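PDB 1G0D: protein-glutamine gamma-glutamyltransferase 2 from Pagrus major, which catalyses, with calcium as cofactor, the cross-linking of peptide-bound glutamine to lysine or other primary amines. Local coordinates for residues D80-N85 against H98-A103. Numbering follows the deposited sequence.
Sequences DKWWFN and HSPANA
W83 and H98 form an antiparallel hydrogen-bonded pair where strand 83-88 meets the end of strand 92-98. W83 N donates to H98 O, and H98 N donates to W83 O over 2.7 Å.

On one side of this backbone ladder the two side chains run side by side in the same direction. The six-membered ring of W83 and the imidazole make an offset stack, centroids 3.9 Å apart and planes only 8° from parallel, with W83 CZ2 over the imidazole centre. Behind it, H98 CB makes a CH-pi contact with the five-membered ring of W83. CG of W83 lies between the backbone N and the carbonyl carbon (chi1 65°), which brings CG nearer to H98 CB than W83 CB is; the end of the indole comes closer still to H98. An alanine here would probably leave the imidazole without its flat partner and freer to turn, while the main-chain pair could persist.

W82, just before the strand, turns its buried indole to the other side, where it meets the second sheet of the N-terminal beta sandwich through I70, V72, F130 and M132. S99 CB sits over the six-membered ring, 3.5 Å from its centroid, and P100 CD sits over the five-membered ring on the same face. S99 OG, meanwhile, takes a hydrogen bond from the backbone N of G37.

Farther along, P100 CB packs against the backbone of D80, with D80 C 3.3 Å away. P100 also opens a type I turn that closes on A103.

The chemistry thus divides the work: two main-chain bonds fix W83 opposite H98, while stacking and CH-pi contacts use the flat faces of successive tryptophans, so the contact relies on ring faces as well as on hydrogen bonds.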
# COMPACT_ATOMS: atom_id res chain seq x y z
N ASP A 80 16.67 -11.83 -26.90
CA ASP A 80 16.39 -10.55 -26.32
C ASP A 80 16.22 -9.56 -27.49
O ASP A 80 16.24 -8.34 -27.32
CB ASP A 80 17.50 -10.16 -25.34
CG ASP A 80 18.72 -9.56 -26.04
OD1 ASP A 80 19.23 -10.16 -27.01
OD2 ASP A 80 19.16 -8.47 -25.58
N LYS A 81 16.03 -10.11 -28.69
CA LYS A 81 15.85 -9.31 -29.88
C LYS A 81 14.40 -9.32 -30.31
O LYS A 81 13.76 -10.36 -30.29
CB LYS A 81 16.68 -9.86 -31.03
CG LYS A 81 18.09 -9.29 -31.16
CD LYS A 81 18.17 -7.79 -30.89
CE LYS A 81 19.40 -7.37 -30.02
NZ LYS A 81 19.11 -7.24 -28.55
N TRP A 82 13.88 -8.16 -30.72
CA TRP A 82 12.51 -8.06 -31.22
C TRP A 82 12.52 -8.67 -32.64
O TRP A 82 13.50 -8.54 -33.36
CB TRP A 82 12.09 -6.59 -31.36
CG TRP A 82 11.42 -5.92 -30.21
CD1 TRP A 82 12.02 -5.23 -29.19
CD2 TRP A 82 10.01 -5.73 -30.02
NE1 TRP A 82 11.08 -4.63 -28.38
CE2 TRP A 82 9.84 -4.92 -28.87
CE3 TRP A 82 8.86 -6.18 -30.71
CZ2 TRP A 82 8.58 -4.54 -28.40
CZ3 TRP A 82 7.61 -5.80 -30.24
CH2 TRP A 82 7.49 -4.98 -29.09
N TRP A 83 11.45 -9.34 -33.06
CA TRP A 83 11.41 -9.88 -34.42
C TRP A 83 9.98 -10.21 -34.80
O TRP A 83 9.11 -10.34 -33.94
CB TRP A 83 12.29 -11.12 -34.57
CG TRP A 83 11.85 -12.30 -33.78
CD1 TRP A 83 12.18 -12.59 -32.48
CD2 TRP A 83 11.04 -13.38 -34.24
NE1 TRP A 83 11.63 -13.80 -32.11
CE2 TRP A 83 10.91 -14.31 -33.18
CE3 TRP A 83 10.40 -13.66 -35.46
CZ2 TRP A 83 10.18 -15.49 -33.28
CZ3 TRP A 83 9.68 -14.85 -35.56
CH2 TRP A 83 9.58 -15.75 -34.48
N PHE A 84 9.72 -10.34 -36.10
CA PHE A 84 8.38 -10.63 -36.56
C PHE A 84 8.29 -11.71 -37.60
O PHE A 84 9.24 -12.05 -38.27
CB PHE A 84 7.70 -9.35 -37.09
CG PHE A 84 8.14 -8.92 -38.48
CD1 PHE A 84 7.31 -9.14 -39.58
CD2 PHE A 84 9.35 -8.25 -38.68
CE1 PHE A 84 7.68 -8.70 -40.84
CE2 PHE A 84 9.74 -7.81 -39.94
CZ PHE A 84 8.89 -8.03 -41.02
N ASN A 85 7.11 -12.28 -37.72
CA ASN A 85 6.92 -13.31 -38.71
C ASN A 85 5.78 -12.75 -39.54
O ASN A 85 4.82 -12.20 -39.02
CB ASN A 85 6.55 -14.61 -38.01
CG ASN A 85 5.67 -15.49 -38.84
OD1 ASN A 85 4.43 -15.41 -38.76
ND2 ASN A 85 6.30 -16.36 -39.64
N HIS A 98 7.08 -10.43 -32.21
CA HIS A 98 7.65 -11.16 -31.08
C HIS A 98 8.57 -10.20 -30.30
O HIS A 98 9.50 -9.64 -30.85
CB HIS A 98 8.47 -12.36 -31.58
CG HIS A 98 7.65 -13.50 -32.07
ND1 HIS A 98 7.20 -14.51 -31.23
CD2 HIS A 98 7.18 -13.80 -33.30
CE1 HIS A 98 6.49 -15.37 -31.94
NE2 HIS A 98 6.46 -14.97 -33.20
N SER A 99 8.31 -10.00 -29.03
CA SER A 99 9.11 -9.06 -28.27
C SER A 99 9.93 -9.82 -27.27
O SER A 99 9.50 -10.86 -26.80
CB SER A 99 8.20 -8.09 -27.51
OG SER A 99 7.59 -8.70 -26.37
N PRO A 100 11.14 -9.31 -26.93
CA PRO A 100 11.95 -10.03 -25.94
C PRO A 100 11.30 -9.90 -24.56
O PRO A 100 10.45 -9.03 -24.34
CB PRO A 100 13.30 -9.31 -25.98
CG PRO A 100 12.99 -7.93 -26.53
CD PRO A 100 11.80 -8.09 -27.43
N ALA A 101 11.67 -10.79 -23.64
CA ALA A 101 11.14 -10.74 -22.29
C ALA A 101 11.83 -9.62 -21.47
O ALA A 101 11.48 -9.40 -20.31
CB ALA A 101 11.31 -12.10 -21.60
N ASN A 102 12.82 -8.93 -22.07
CA ASN A 102 13.48 -7.82 -21.39
C ASN A 102 13.07 -6.53 -22.08
O ASN A 102 13.71 -5.50 -21.93
CB ASN A 102 15.01 -7.96 -21.37
CG ASN A 102 15.60 -8.07 -22.75
OD1 ASN A 102 14.88 -8.17 -23.74
ND2 ASN A 102 16.93 -8.07 -22.84
N ALA A 103 11.98 -6.58 -22.84
CA ALA A 103 11.50 -5.41 -23.54
C ALA A 103 11.22 -4.20 -22.60
O ALA A 103 10.80 -4.36 -21.45
CB ALA A 103 10.27 -5.78 -24.30